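Local coordinates for protein acetate CoA-transferase subunit beta (Escherichia coli DH5[alpha], PDB 5DBN) that transfers coenzyme A from acetyl-CoA to acetoacetate and other short-chain fatty acids, passing through a covalent enzyme-CoA intermediate, at residues Ile7-Arg16 and Arg133-His141; Gln44-Val55 and Pro69-Phe79. All coordinates share one frame; numbering follows the deposited sequence.

Contact 1: Ile7-Arg16 and Arg133-His141; sequences IARRVAQELR and RKVIIAMEH
Glu14 sets its CG anti to the backbone N (chi1 -172°) and then folds at chi2 (68°), while the chain of Lys134 bends at its third torsion; the two side chains therefore meet at about a right angle, with Glu14 OE2 2.8 Å from Lys134 NZ. The salt bridge closes one end of a helix-on-sheet layer in the Rossmann-like alpha/beta fold of the CoA transferases. The axes of helical residues 7-12 and strand 135-138 approach to 9.5 Å and run nearly antiparallel (163°). Along this layer Ile7, Val11 and Glu14 point to the same side, toward the alternate residues Lys134, Ile136 and Ala138. Val11 and Ile136 reach tip to tip, Val11 CG1 lying 4.0 Å from Ile136 CG2. Ile7 rests its CG2 3.7 Å from Ala138 CB and sends CD1 to the carbonyl of Met139. Val97 of strand 95-98 packs against both Val11 and Ala138. The other carboxylate oxygen, Glu14 OE1, is gripped end-on by NH1 and NH2 of Arg10 and also pairs with Arg175. With an alanine in place of Glu14, Lys134 and Arg10 would probably lose their shared carboxylate, leaving several positive charges clustered without it. Lys134 NZ also comes within 4.2 Å of Arg16 NH1, a pair of like charges, at the edge of the guanidinium and near its plane.

Contact 2: Gln44-Val55 and Pro69-Phe79; sequences QSENGFLGLGPV and PCGVLPGAAMF
Phe79 and Phe49 anchor the tight half of this contact. The Phe79 ring turns one face to the backbone of Gly48 and Phe49, with Phe49 CA 3.8 Å from the ring centroid and 29° off the normal, a CH-pi contact; Leu50 CG meets the same ring at its edge. Phe49 CG sits between its backbone N and carbonyl carbon (chi1 59°), and its side chain runs alongside Met78, whose SD lies 4.8 Å from the Phe49 centroid in an oblique Met-aromatic contact. Cys70 SG approaches this ring obliquely too, 3.9 Å from Phe49 CZ. Antiparallel bonds tie the backbones together: Leu50 and Ala77 form a hydrogen-bonded pair, with Leu50 N 2.9 Å from Ala77 O, and Phe79 N bonds to Gly48 O. The helix 81-89 and another subunit pack on Leu50.

Past the corner at Leu50 the pairing continues as Gly53 with Gly71, but side-chain packing is thinner and one-sided, with Leu52 CD1 against Cys70 SG. This is the solvent side: Pro54, Val55, Pro69 and Leu73 are exposed, and a water donates to Pro54 O and weakly to Val72 O. A type II turn, Leu73 to Ala76, joins strands 71-73 and 76-78. At the buried end, Gly48 and Phe49 both face Ser45 in a G1 beta bulge that closes the Ser-Glu-Asn-Gly loop, characteristic of this CoA-transferase family and carrying the predicted active-site Glu46.

The two contacts reach the same mixed sheet at different depths. The centre of contact 1, on strand 135-138, is about 6 Å from the centre of the chain, whereas that of contact 2 is about 19 Å from it, and its strand 42-45 is an outermost strand of the sheet within this chain. Strands 20-23 and 95-98 intervene, consistent with contact centres 21 Å apart and nearest atoms about 10 Å apart, without touching. Along the sequence contact 2 is nested within the loop that contact 1 closes. Contact 2 holds the predicted active-site Glu46, while contact 1 lies away from it, joining the first helix to the middle of the sheet that Gln44-Ser45 extends.

Contact 1: Ile7-Arg16 and Arg133-His141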
ATOM      1  N   ILE B   7      10.517  36.416  -4.056  1.00 40.56           N
ATOM      2  CA  ILE B   7      10.624  35.044  -4.537  1.00 36.94           C
ATOM      3  C   ILE B   7       9.302  34.304  -4.326  1.00 36.34           C
ATOM      4  O   ILE B   7       8.747  33.729  -5.263  1.00 35.96           O
ATOM      5  CB  ILE B   7      11.766  34.285  -3.830  1.00 34.45           C
ATOM      6  CG1 ILE B   7      13.111  34.925  -4.176  1.00 33.89           C
ATOM      7  CG2 ILE B   7      11.769  32.808  -4.228  1.00 31.63           C
ATOM      8  CD1 ILE B   7      14.256  34.465  -3.306  1.00 33.06           C
ATOM      9  N   ALA B   8       8.815  34.315  -3.088  1.00 35.98           N
ATOM     10  CA  ALA B   8       7.562  33.653  -2.742  1.00 34.53           C
ATOM     11  C   ALA B   8       6.416  34.184  -3.591  1.00 35.75           C
ATOM     12  O   ALA B   8       5.569  33.423  -4.062  1.00 34.93           O
ATOM     13  CB  ALA B   8       7.255  33.841  -1.268  1.00 34.24           C
ATOM     14  N   ARG B   9       6.394  35.498  -3.775  1.00 37.88           N
ATOM     15  CA  ARG B   9       5.369  36.150  -4.578  1.00 39.30           C
ATOM     16  C   ARG B   9       5.402  35.646  -6.020  1.00 35.53           C
ATOM     17  O   ARG B   9       4.362  35.329  -6.597  1.00 33.56           O
ATOM     18  CB  ARG B   9       5.561  37.667  -4.538  1.00 45.67           C
ATOM     19  CG  ARG B   9       4.542  38.471  -5.326  1.00 51.16           C
ATOM     20  CD  ARG B   9       4.754  39.962  -5.099  1.00 57.59           C
ATOM     21  NE  ARG B   9       3.813  40.789  -5.850  1.00 62.63           N
ATOM     22  CZ  ARG B   9       3.742  42.115  -5.755  1.00 68.03           C
ATOM     23  NH1 ARG B   9       4.557  42.773  -4.940  1.00 70.07           N
ATOM     24  NH2 ARG B   9       2.854  42.788  -6.476  1.00 70.82           N
ATOM     25  N   ARG B  10       6.596  35.570  -6.601  1.00 32.19           N
ATOM     26  CA  ARG B  10       6.736  35.089  -7.972  1.00 31.24           C
ATOM     27  C   ARG B  10       6.325  33.622  -8.115  1.00 29.14           C
ATOM     28  O   ARG B  10       5.635  33.259  -9.068  1.00 28.96           O
ATOM     29  CB  ARG B  10       8.174  35.283  -8.467  1.00 31.54           C
ATOM     30  CG  ARG B  10       8.429  34.737  -9.874  1.00 31.52           C
ATOM     31  CD  ARG B  10       7.483  35.341 -10.908  1.00 32.69           C
ATOM     32  NE  ARG B  10       7.561  34.660 -12.198  1.00 32.74           N
ATOM     33  CZ  ARG B  10       6.847  33.585 -12.526  1.00 32.31           C
ATOM     34  NH1 ARG B  10       6.003  33.041 -11.658  1.00 30.98           N
ATOM     35  NH2 ARG B  10       6.985  33.040 -13.725  1.00 33.41           N
ATOM     36  N   VAL B  11       6.750  32.782  -7.176  1.00 28.89           N
ATOM     37  CA  VAL B  11       6.384  31.369  -7.199  1.00 28.42           C
ATOM     38  C   VAL B  11       4.870  31.201  -7.089  1.00 32.00           C
ATOM     39  O   VAL B  11       4.282  30.344  -7.752  1.00 32.51           O
ATOM     40  CB  VAL B  11       7.080  30.584  -6.062  1.00 26.99           C
ATOM     41  CG1 VAL B  11       6.541  29.159  -5.969  1.00 24.35           C
ATOM     42  CG2 VAL B  11       8.588  30.557  -6.272  1.00 27.38           C
ATOM     43  N   ALA B  12       4.245  32.019  -6.249  1.00 34.30           N
ATOM     44  CA  ALA B  12       2.800  31.969  -6.064  1.00 35.46           C
ATOM     45  C   ALA B  12       2.063  32.209  -7.378  1.00 37.98           C
ATOM     46  O   ALA B  12       1.019  31.611  -7.633  1.00 38.43           O
ATOM     47  CB  ALA B  12       2.368  32.990  -5.022  1.00 36.70           C
ATOM     48  N   GLN B  13       2.613  33.091  -8.207  1.00 39.91           N
ATOM     49  CA  GLN B  13       2.020  33.401  -9.505  1.00 41.00           C
ATOM     50  C   GLN B  13       2.177  32.251 -10.503  1.00 37.09           C
ATOM     51  O   GLN B  13       1.516  32.230 -11.540  1.00 37.13           O
ATOM     52  CB  GLN B  13       2.639  34.681 -10.076  1.00 44.88           C
ATOM     53  CG  GLN B  13       2.234  35.943  -9.324  1.00 48.57           C
ATOM     54  CD  GLN B  13       2.957  37.187  -9.812  1.00 51.55           C
ATOM     55  OE1 GLN B  13       3.914  37.104 -10.580  1.00 52.15           O
ATOM     56  NE2 GLN B  13       2.497  38.350  -9.364  1.00 53.82           N
ATOM     57  N   GLU B  14       3.037  31.289 -10.180  1.00 34.37           N
ATOM     58  CA  GLU B  14       3.279  30.154 -11.069  1.00 33.04           C
ATOM     59  C   GLU B  14       2.203  29.089 -10.913  1.00 33.16           C
ATOM     60  O   GLU B  14       1.898  28.361 -11.858  1.00 32.98           O
ATOM     61  CB  GLU B  14       4.650  29.534 -10.788  1.00 31.11           C
ATOM     62  CG  GLU B  14       5.075  28.471 -11.793  1.00 29.99           C
ATOM     63  CD  GLU B  14       5.344  29.033 -13.176  1.00 31.30           C
ATOM     64  OE1 GLU B  14       5.493  30.267 -13.308  1.00 31.75           O
ATOM     65  OE2 GLU B  14       5.403  28.234 -14.134  1.00 31.29           O
ATOM     66  N   LEU B  15       1.634  29.001  -9.716  1.00 33.92           N
ATOM     67  CA  LEU B  15       0.652  27.973  -9.411  1.00 34.95           C
ATOM     68  C   LEU B  15      -0.663  28.224 -10.141  1.00 36.24           C
ATOM     69  O   LEU B  15      -1.086  29.369 -10.296  1.00 37.33           O
ATOM     70  CB  LEU B  15       0.403  27.912  -7.903  1.00 37.03           C
ATOM     71  CG  LEU B  15       1.648  27.752  -7.028  1.00 38.45           C
ATOM     72  CD1 LEU B  15       1.270  27.760  -5.557  1.00 38.89           C
ATOM     73  CD2 LEU B  15       2.400  26.479  -7.383  1.00 38.29           C
ATOM     74  N   ARG B  16      -1.301  27.142 -10.580  1.00 37.17           N
ATOM     75  CA  ARG B  16      -2.593  27.223 -11.255  1.00 40.24           C
ATOM     76  C   ARG B  16      -3.740  26.834 -10.329  1.00 39.80           C
ATOM     77  O   ARG B  16      -3.563  26.074  -9.375  1.00 37.55           O
ATOM     78  CB  ARG B  16      -2.619  26.346 -12.512  1.00 42.18           C
ATOM     79  CG  ARG B  16      -1.789  26.885 -13.676  1.00 45.72           C
ATOM     80  CD  ARG B  16      -1.899  25.980 -14.898  1.00 48.63           C
ATOM     81  NE  ARG B  16      -1.190  26.514 -16.062  1.00 52.77           N
ATOM     82  CZ  ARG B  16       0.114  26.393 -16.293  1.00 54.60           C
ATOM     83  NH1 ARG B  16       0.899  25.746 -15.440  1.00 53.84           N
ATOM     84  NH2 ARG B  16       0.634  26.924 -17.393  1.00 56.49           N
ATOM     85  N   ARG B 133       5.050  16.710 -10.314  1.00 27.03           N
ATOM     86  CA  ARG B 133       4.974  17.029 -11.736  1.00 29.50           C
ATOM     87  C   ARG B 133       5.793  18.268 -12.070  1.00 27.82           C
ATOM     88  O   ARG B 133       6.397  18.345 -13.138  1.00 29.14           O
ATOM     89  CB  ARG B 133       3.527  17.241 -12.178  1.00 32.81           C
ATOM     90  CG  ARG B 133       2.702  15.979 -12.279  1.00 36.11           C
ATOM     91  CD  ARG B 133       1.391  16.280 -12.984  1.00 40.50           C
ATOM     92  NE  ARG B 133       0.527  15.110 -13.086  1.00 44.26           N
ATOM     93  CZ  ARG B 133      -0.643  15.099 -13.720  1.00 47.05           C
ATOM     94  NH1 ARG B 133      -1.093  16.200 -14.312  1.00 48.57           N
ATOM     95  NH2 ARG B 133      -1.365  13.986 -13.763  1.00 47.94           N
ATOM     96  N   LYS B 134       5.802  19.235 -11.159  1.00 25.60           N
ATOM     97  CA  LYS B 134       6.635  20.421 -11.315  1.00 25.12           C
ATOM     98  C   LYS B 134       7.449  20.682 -10.061  1.00 22.58           C
ATOM     99  O   LYS B 134       6.903  20.847  -8.972  1.00 22.42           O
ATOM    100  CB  LYS B 134       5.782  21.646 -11.649  1.00 27.54           C
ATOM    101  CG  LYS B 134       6.610  22.896 -11.900  1.00 28.83           C
ATOM    102  CD  LYS B 134       5.750  24.098 -12.234  1.00 30.53           C
ATOM    103  CE  LYS B 134       5.544  24.228 -13.731  1.00 32.19           C
ATOM    104  NZ  LYS B 134       4.814  25.477 -14.081  1.00 33.91           N
ATOM    105  N   VAL B 135       8.764  20.734 -10.236  1.00 21.49           N
ATOM    106  CA  VAL B 135       9.687  20.970  -9.139  1.00 20.85           C
ATOM    107  C   VAL B 135      10.155  22.417  -9.193  1.00 21.46           C
ATOM    108  O   VAL B 135      10.938  22.795 -10.066  1.00 21.73           O
ATOM    109  CB  VAL B 135      10.899  20.018  -9.201  1.00 20.44           C
ATOM    110  CG1 VAL B 135      11.860  20.281  -8.044  1.00 19.95           C
ATOM    111  CG2 VAL B 135      10.436  18.566  -9.200  1.00 19.69           C
ATOM    112  N   ILE B 136       9.656  23.222  -8.262  1.00 21.13           N
ATOM    113  CA  ILE B 136      10.025  24.626  -8.179  1.00 21.50           C
ATOM    114  C   ILE B 136      10.985  24.823  -7.020  1.00 21.63           C
ATOM    115  O   ILE B 136      10.694  24.437  -5.888  1.00 20.69           O
ATOM    116  CB  ILE B 136       8.799  25.536  -7.993  1.00 22.07           C
ATOM    117  CG1 ILE B 136       7.796  25.300  -9.128  1.00 22.35           C
ATOM    118  CG2 ILE B 136       9.230  27.003  -7.947  1.00 22.59           C
ATOM    119  CD1 ILE B 136       6.493  26.046  -8.973  1.00 22.44           C
ATOM    120  N   ILE B 137      12.139  25.409  -7.315  1.00 23.46           N
ATOM    121  CA  ILE B 137      13.125  25.724  -6.293  1.00 25.63           C
ATOM    122  C   ILE B 137      13.092  27.217  -5.991  1.00 27.66           C
ATOM    123  O   ILE B 137      13.299  28.047  -6.875  1.00 29.39           O
ATOM    124  CB  ILE B 137      14.543  25.300  -6.722  1.00 26.11           C
ATOM    125  CG1 ILE B 137      14.573  23.806  -7.061  1.00 24.36           C
ATOM    126  CG2 ILE B 137      15.559  25.619  -5.627  1.00 27.37           C
ATOM    127  CD1 ILE B 137      14.151  22.890  -5.920  1.00 23.45           C
ATOM    128  N   ALA B 138      12.830  27.537  -4.728  1.00 27.82           N
ATOM    129  CA  ALA B 138      12.776  28.915  -4.253  1.00 29.15           C
ATOM    130  C   ALA B 138      14.017  29.153  -3.411  1.00 31.44           C
ATOM    131  O   ALA B 138      14.175  28.569  -2.340  1.00 32.45           O
ATOM    132  CB  ALA B 138      11.515  29.161  -3.449  1.00 28.36           C
ATOM    133  N   MET B 139      14.896  30.019  -3.901  1.00 32.53           N
ATOM    134  CA  MET B 139      16.215  30.161  -3.310  1.00 34.06           C
ATOM    135  C   MET B 139      16.812  31.551  -3.508  1.00 35.35           C
ATOM    136  O   MET B 139      16.551  32.198  -4.516  1.00 34.59           O
ATOM    137  CB  MET B 139      17.115  29.113  -3.968  1.00 34.26           C
ATOM    138  CG  MET B 139      18.391  28.773  -3.261  1.00 35.49           C
ATOM    139  SD  MET B 139      19.307  27.545  -4.218  1.00 49.56           S
ATOM    140  CE  MET B 139      19.832  28.518  -5.630  1.00 32.63           C
ATOM    141  N   GLU B 140      17.625  32.007  -2.558  1.00 37.13           N
ATOM    142  CA  GLU B 140      18.393  33.229  -2.767  1.00 39.86           C
ATOM    143  C   GLU B 140      19.465  32.923  -3.804  1.00 37.07           C
ATOM    144  O   GLU B 140      19.912  31.783  -3.911  1.00 35.65           O
ATOM    145  CB  GLU B 140      19.004  33.746  -1.463  1.00 45.62           C
ATOM    146  CG  GLU B 140      17.971  34.199  -0.439  1.00 50.66           C
ATOM    147  CD  GLU B 140      18.597  34.731   0.839  1.00 56.11           C
ATOM    148  OE1 GLU B 140      19.843  34.836   0.898  1.00 58.56           O
ATOM    149  OE2 GLU B 140      17.842  35.051   1.782  1.00 57.68           O
ATOM    150  N   HIS B 141      19.875  33.922  -4.576  1.00 36.06           N
ATOM    151  CA  HIS B 141      20.806  33.668  -5.669  1.00 35.52           C
ATOM    152  C   HIS B 141      22.172  33.220  -5.145  1.00 35.55           C
ATOM    153  O   HIS B 141      22.751  32.258  -5.653  1.00 33.73           O
ATOM    154  CB  HIS B 141      20.962  34.907  -6.547  1.00 35.82           C
ATOM    155  CG  HIS B 141      21.377  34.592  -7.951  1.00 35.55           C
ATOM    156  ND1 HIS B 141      20.473  34.476  -8.984  1.00 35.10           N
ATOM    157  CD2 HIS B 141      22.596  34.345  -8.486  1.00 35.55           C
ATOM    158  CE1 HIS B 141      21.118  34.186 -10.099  1.00 34.99           C
ATOM    159  NE2 HIS B 141      22.408  34.099  -9.825  1.00 35.34           N
TER

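Contact 2: Gln44-Val55 and Pro69-Phe79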
ATOM      1  N   GLN B  44      -0.687  19.747   0.564  1.00 23.22           N
ATOM      2  CA  GLN B  44      -0.445  18.391   1.039  1.00 22.51           C
ATOM      3  C   GLN B  44       0.664  18.412   2.085  1.00 23.43           C
ATOM      4  O   GLN B  44       1.693  19.061   1.896  1.00 23.11           O
ATOM      5  CB  GLN B  44      -0.071  17.477  -0.136  1.00 20.40           C
ATOM      6  CG  GLN B  44      -0.140  15.981   0.163  1.00 19.40           C
ATOM      7  CD  GLN B  44       1.161  15.409   0.703  1.00 18.91           C
ATOM      8  OE1 GLN B  44       2.128  16.133   0.943  1.00 18.34           O
ATOM      9  NE2 GLN B  44       1.188  14.095   0.893  1.00 19.00           N
ATOM     10  N   SER B  45       0.443  17.704   3.188  1.00 24.75           N
ATOM     11  CA  SER B  45       1.425  17.618   4.264  1.00 26.42           C
ATOM     12  C   SER B  45       1.990  16.199   4.317  1.00 27.78           C
ATOM     13  O   SER B  45       1.235  15.228   4.389  1.00 26.51           O
ATOM     14  CB  SER B  45       0.789  18.009   5.602  1.00 27.21           C
ATOM     15  OG  SER B  45       1.772  18.385   6.553  1.00 27.56           O
ATOM     16  N   GLU B  46       3.316  16.092   4.261  1.00 31.03           N
ATOM     17  CA  GLU B  46       4.000  14.800   4.158  1.00 33.20           C
ATOM     18  C   GLU B  46       3.593  13.825   5.258  1.00 32.28           C
ATOM     19  O   GLU B  46       3.479  12.622   5.020  1.00 30.99           O
ATOM     20  CB  GLU B  46       5.519  14.991   4.201  1.00 36.77           C
ATOM     21  CG  GLU B  46       6.082  15.851   3.089  1.00 39.88           C
ATOM     22  CD  GLU B  46       6.176  17.316   3.469  1.00 42.82           C
ATOM     23  OE1 GLU B  46       5.116  17.960   3.622  1.00 43.39           O
ATOM     24  OE2 GLU B  46       7.311  17.818   3.622  1.00 44.31           O
ATOM     25  N   ASN B  47       3.381  14.348   6.462  1.00 32.02           N
ATOM     26  CA  ASN B  47       3.044  13.511   7.610  1.00 31.27           C
ATOM     27  C   ASN B  47       1.662  12.864   7.488  1.00 30.39           C
ATOM     28  O   ASN B  47       1.267  12.075   8.347  1.00 31.29           O
ATOM     29  CB  ASN B  47       3.151  14.322   8.908  1.00 32.16           C
ATOM     30  CG  ASN B  47       2.452  15.661   8.825  1.00 31.85           C
ATOM     31  OD1 ASN B  47       2.334  16.247   7.749  1.00 31.03           O
ATOM     32  ND2 ASN B  47       2.008  16.168   9.970  1.00 32.75           N
ATOM     33  N   GLY B  48       0.933  13.200   6.425  1.00 29.16           N
ATOM     34  CA  GLY B  48      -0.199  12.396   5.993  1.00 27.93           C
ATOM     35  C   GLY B  48      -1.572  13.041   5.992  1.00 27.87           C
ATOM     36  O   GLY B  48      -2.499  12.512   6.602  1.00 28.14           O
ATOM     37  N   PHE B  49      -1.720  14.170   5.306  1.00 27.82           N
ATOM     38  CA  PHE B  49      -3.053  14.711   5.049  1.00 26.95           C
ATOM     39  C   PHE B  49      -3.081  15.768   3.948  1.00 25.76           C
ATOM     40  O   PHE B  49      -2.067  16.390   3.630  1.00 24.95           O
ATOM     41  CB  PHE B  49      -3.659  15.280   6.339  1.00 27.47           C
ATOM     42  CG  PHE B  49      -2.853  16.374   6.979  1.00 27.08           C
ATOM     43  CD1 PHE B  49      -1.839  16.074   7.873  1.00 27.16           C
ATOM     44  CD2 PHE B  49      -3.138  17.704   6.722  1.00 27.05           C
ATOM     45  CE1 PHE B  49      -1.108  17.077   8.476  1.00 27.90           C
ATOM     46  CE2 PHE B  49      -2.411  18.712   7.325  1.00 27.69           C
ATOM     47  CZ  PHE B  49      -1.395  18.398   8.204  1.00 27.91           C
ATOM     48  N   LEU B  50      -4.261  15.931   3.354  1.00 25.92           N
ATOM     49  CA  LEU B  50      -4.516  16.955   2.346  1.00 25.71           C
ATOM     50  C   LEU B  50      -5.459  18.010   2.903  1.00 27.87           C
ATOM     51  O   LEU B  50      -6.363  17.696   3.682  1.00 29.40           O
ATOM     52  CB  LEU B  50      -5.113  16.333   1.082  1.00 24.35           C
ATOM     53  CG  LEU B  50      -4.135  15.600   0.164  1.00 22.46           C
ATOM     54  CD1 LEU B  50      -4.878  14.672  -0.774  1.00 22.63           C
ATOM     55  CD2 LEU B  50      -3.315  16.603  -0.625  1.00 21.02           C
ATOM     56  N   GLY B  51      -5.251  19.256   2.494  1.00 27.92           N
ATOM     57  CA  GLY B  51      -6.067  20.363   2.953  1.00 29.39           C
ATOM     58  C   GLY B  51      -5.421  21.094   4.113  1.00 31.19           C
ATOM     59  O   GLY B  51      -6.108  21.554   5.027  1.00 33.19           O
ATOM     60  N   LEU B  52      -4.096  21.212   4.072  1.00 31.43           N
ATOM     61  CA  LEU B  52      -3.350  21.913   5.114  1.00 33.31           C
ATOM     62  C   LEU B  52      -3.704  23.392   5.122  1.00 35.62           C
ATOM     63  O   LEU B  52      -3.927  23.994   4.071  1.00 37.03           O
ATOM     64  CB  LEU B  52      -1.844  21.740   4.910  1.00 32.74           C
ATOM     65  CG  LEU B  52      -0.927  22.503   5.869  1.00 34.06           C
ATOM     66  CD1 LEU B  52      -1.098  22.020   7.298  1.00 35.09           C
ATOM     67  CD2 LEU B  52       0.519  22.377   5.434  1.00 33.51           C
ATOM     68  N   GLY B  53      -3.750  23.977   6.314  1.00 36.02           N
ATOM     69  CA  GLY B  53      -4.066  25.384   6.456  1.00 37.44           C
ATOM     70  C   GLY B  53      -3.504  25.971   7.734  1.00 30.51           C
ATOM     71  O   GLY B  53      -2.858  25.269   8.511  1.00 33.52           O
ATOM     72  N   PRO B  54      -3.749  27.270   7.962  1.00 36.24           N
ATOM     73  CA  PRO B  54      -3.273  27.942   9.173  1.00 38.43           C
ATOM     74  C   PRO B  54      -3.944  27.410  10.430  1.00 39.91           C
ATOM     75  O   PRO B  54      -4.990  26.767  10.346  1.00 39.72           O
ATOM     76  CB  PRO B  54      -3.658  29.411   8.944  1.00 40.41           C
ATOM     77  CG  PRO B  54      -3.947  29.528   7.489  1.00 39.72           C
ATOM     78  CD  PRO B  54      -4.455  28.195   7.062  1.00 37.32           C
ATOM     79  N   VAL B  55      -3.344  27.683  11.582  1.00 41.23           N
ATOM     80  CA  VAL B  55      -3.928  27.294  12.855  1.00 39.17           C
ATOM     81  C   VAL B  55      -5.230  28.048  13.099  1.00 41.39           C
ATOM     82  O   VAL B  55      -5.317  29.254  12.864  1.00 43.12           O
ATOM     83  CB  VAL B  55      -2.969  27.561  14.036  1.00 41.05           C
ATOM     84  CG1 VAL B  55      -3.587  27.087  15.350  1.00 42.75           C
ATOM     85  CG2 VAL B  55      -1.633  26.883  13.806  1.00 39.17           C
ATOM     86  N   PRO B  69       2.531  23.151  15.235  1.00 45.49           N
ATOM     87  CA  PRO B  69       1.066  23.106  15.172  1.00 45.92           C
ATOM     88  C   PRO B  69       0.507  23.851  13.962  1.00 34.91           C
ATOM     89  O   PRO B  69       0.929  24.971  13.675  1.00 35.77           O
ATOM     90  CB  PRO B  69       0.631  23.774  16.483  1.00 49.21           C
ATOM     91  CG  PRO B  69       1.798  24.585  16.916  1.00 40.88           C
ATOM     92  CD  PRO B  69       3.007  23.841  16.447  1.00 47.82           C
ATOM     93  N   CYS B  70      -0.430  23.216  13.264  1.00 33.22           N
ATOM     94  CA  CYS B  70      -1.067  23.811  12.097  1.00 32.33           C
ATOM     95  C   CYS B  70      -2.572  23.611  12.184  1.00 32.63           C
ATOM     96  O   CYS B  70      -3.106  23.311  13.253  1.00 33.98           O
ATOM     97  CB  CYS B  70      -0.522  23.195  10.805  1.00 39.57           C
ATOM     98  SG  CYS B  70      -0.987  21.465  10.549  1.00 31.05           S
ATOM     99  N   GLY B  71      -3.252  23.787  11.057  1.00 31.56           N
ATOM    100  CA  GLY B  71      -4.684  23.574  10.985  1.00 31.79           C
ATOM    101  C   GLY B  71      -5.065  22.923   9.673  1.00 29.64           C
ATOM    102  O   GLY B  71      -4.196  22.515   8.902  1.00 27.95           O
ATOM    103  N   VAL B  72      -6.367  22.822   9.431  1.00 29.92           N
ATOM    104  CA  VAL B  72      -6.892  22.267   8.190  1.00 41.50           C
ATOM    105  C   VAL B  72      -8.083  23.081   7.698  1.00 41.33           C
ATOM    106  O   VAL B  72      -8.700  23.820   8.467  1.00 31.57           O
ATOM    107  CB  VAL B  72      -7.331  20.798   8.360  1.00 41.53           C
ATOM    108  CG1 VAL B  72      -6.124  19.888   8.554  1.00 40.79           C
ATOM    109  CG2 VAL B  72      -8.313  20.663   9.517  1.00 28.84           C
ATOM    110  N   LEU B  73      -8.385  22.947   6.411  1.00 39.04           N
ATOM    111  CA  LEU B  73      -9.541  23.601   5.813  1.00 39.24           C
ATOM    112  C   LEU B  73     -10.665  22.584   5.636  1.00 29.23           C
ATOM    113  O   LEU B  73     -10.437  21.384   5.768  1.00 27.85           O
ATOM    114  CB  LEU B  73      -9.164  24.238   4.473  1.00 38.13           C
ATOM    115  CG  LEU B  73      -8.046  25.283   4.539  1.00 38.02           C
ATOM    116  CD1 LEU B  73      -7.671  25.765   3.147  1.00 37.21           C
ATOM    117  CD2 LEU B  73      -8.460  26.460   5.410  1.00 32.17           C
ATOM    118  N   PRO B  74     -11.891  23.060   5.366  1.00 33.84           N
ATOM    119  CA  PRO B  74     -13.008  22.140   5.127  1.00 33.42           C
ATOM    120  C   PRO B  74     -12.746  21.182   3.970  1.00 28.60           C
ATOM    121  O   PRO B  74     -12.308  21.610   2.904  1.00 29.91           O
ATOM    122  CB  PRO B  74     -14.172  23.080   4.805  1.00 32.57           C
ATOM    123  CG  PRO B  74     -13.826  24.350   5.485  1.00 34.25           C
ATOM    124  CD  PRO B  74     -12.337  24.464   5.398  1.00 35.88           C
ATOM    125  N   GLY B  75     -13.013  19.900   4.192  1.00 27.73           N
ATOM    126  CA  GLY B  75     -12.807  18.884   3.177  1.00 26.25           C
ATOM    127  C   GLY B  75     -11.425  18.262   3.243  1.00 24.61           C
ATOM    128  O   GLY B  75     -11.002  17.571   2.317  1.00 27.34           O
ATOM    129  N   ALA B  76     -10.721  18.497   4.344  1.00 24.71           N
ATOM    130  CA  ALA B  76      -9.402  17.918   4.537  1.00 23.43           C
ATOM    131  C   ALA B  76      -9.514  16.408   4.715  1.00 28.76           C
ATOM    132  O   ALA B  76     -10.518  15.908   5.225  1.00 23.37           O
ATOM    133  CB  ALA B  76      -8.717  18.548   5.736  1.00 24.12           C
ATOM    134  N   ALA B  77      -8.476  15.689   4.295  1.00 21.48           N
ATOM    135  CA  ALA B  77      -8.465  14.232   4.377  1.00 24.75           C
ATOM    136  C   ALA B  77      -7.195  13.734   5.054  1.00 26.22           C
ATOM    137  O   ALA B  77      -6.102  14.235   4.792  1.00 19.97           O
ATOM    138  CB  ALA B  77      -8.594  13.625   2.987  1.00 20.32           C
ATOM    139  N   MET B  78      -7.359  12.746   5.931  1.00 20.76           N
ATOM    140  CA  MET B  78      -6.242  12.126   6.633  1.00 20.61           C
ATOM    141  C   MET B  78      -5.897  10.780   6.001  1.00 20.02           C
ATOM    142  O   MET B  78      -6.775  10.077   5.506  1.00 20.09           O
ATOM    143  CB  MET B  78      -6.586  11.945   8.113  1.00 21.72           C
ATOM    144  CG  MET B  78      -6.919  13.245   8.838  1.00 22.72           C
ATOM    145  SD  MET B  78      -5.495  14.345   9.002  1.00 22.71           S
ATOM    146  CE  MET B  78      -6.290  15.945   9.117  1.00 31.66           C
ATOM    147  N   PHE B  79      -4.615  10.426   6.028  1.00 21.15           N
ATOM    148  CA  PHE B  79      -4.152   9.137   5.517  1.00 19.43           C
ATOM    149  C   PHE B  79      -2.764   8.820   6.073  1.00 19.55           C
ATOM    150  O   PHE B  79      -2.094   9.707   6.600  1.00 19.62           O
ATOM    151  CB  PHE B  79      -4.134   9.146   3.988  1.00 18.77           C
ATOM    152  CG  PHE B  79      -3.592  10.417   3.397  1.00 18.43           C
ATOM    153  CD1 PHE B  79      -2.227  10.648   3.340  1.00 17.89           C
ATOM    154  CD2 PHE B  79      -4.452  11.383   2.896  1.00 18.21           C
ATOM    155  CE1 PHE B  79      -1.729  11.817   2.797  1.00 17.51           C
ATOM    156  CE2 PHE B  79      -3.959  12.554   2.350  1.00 19.68           C
ATOM    157  CZ  PHE B  79      -2.593  12.771   2.301  1.00 17.52           C
TER
HETATM  158  O   HOH W   1      -6.851  26.573   8.679  1.00 31.13           O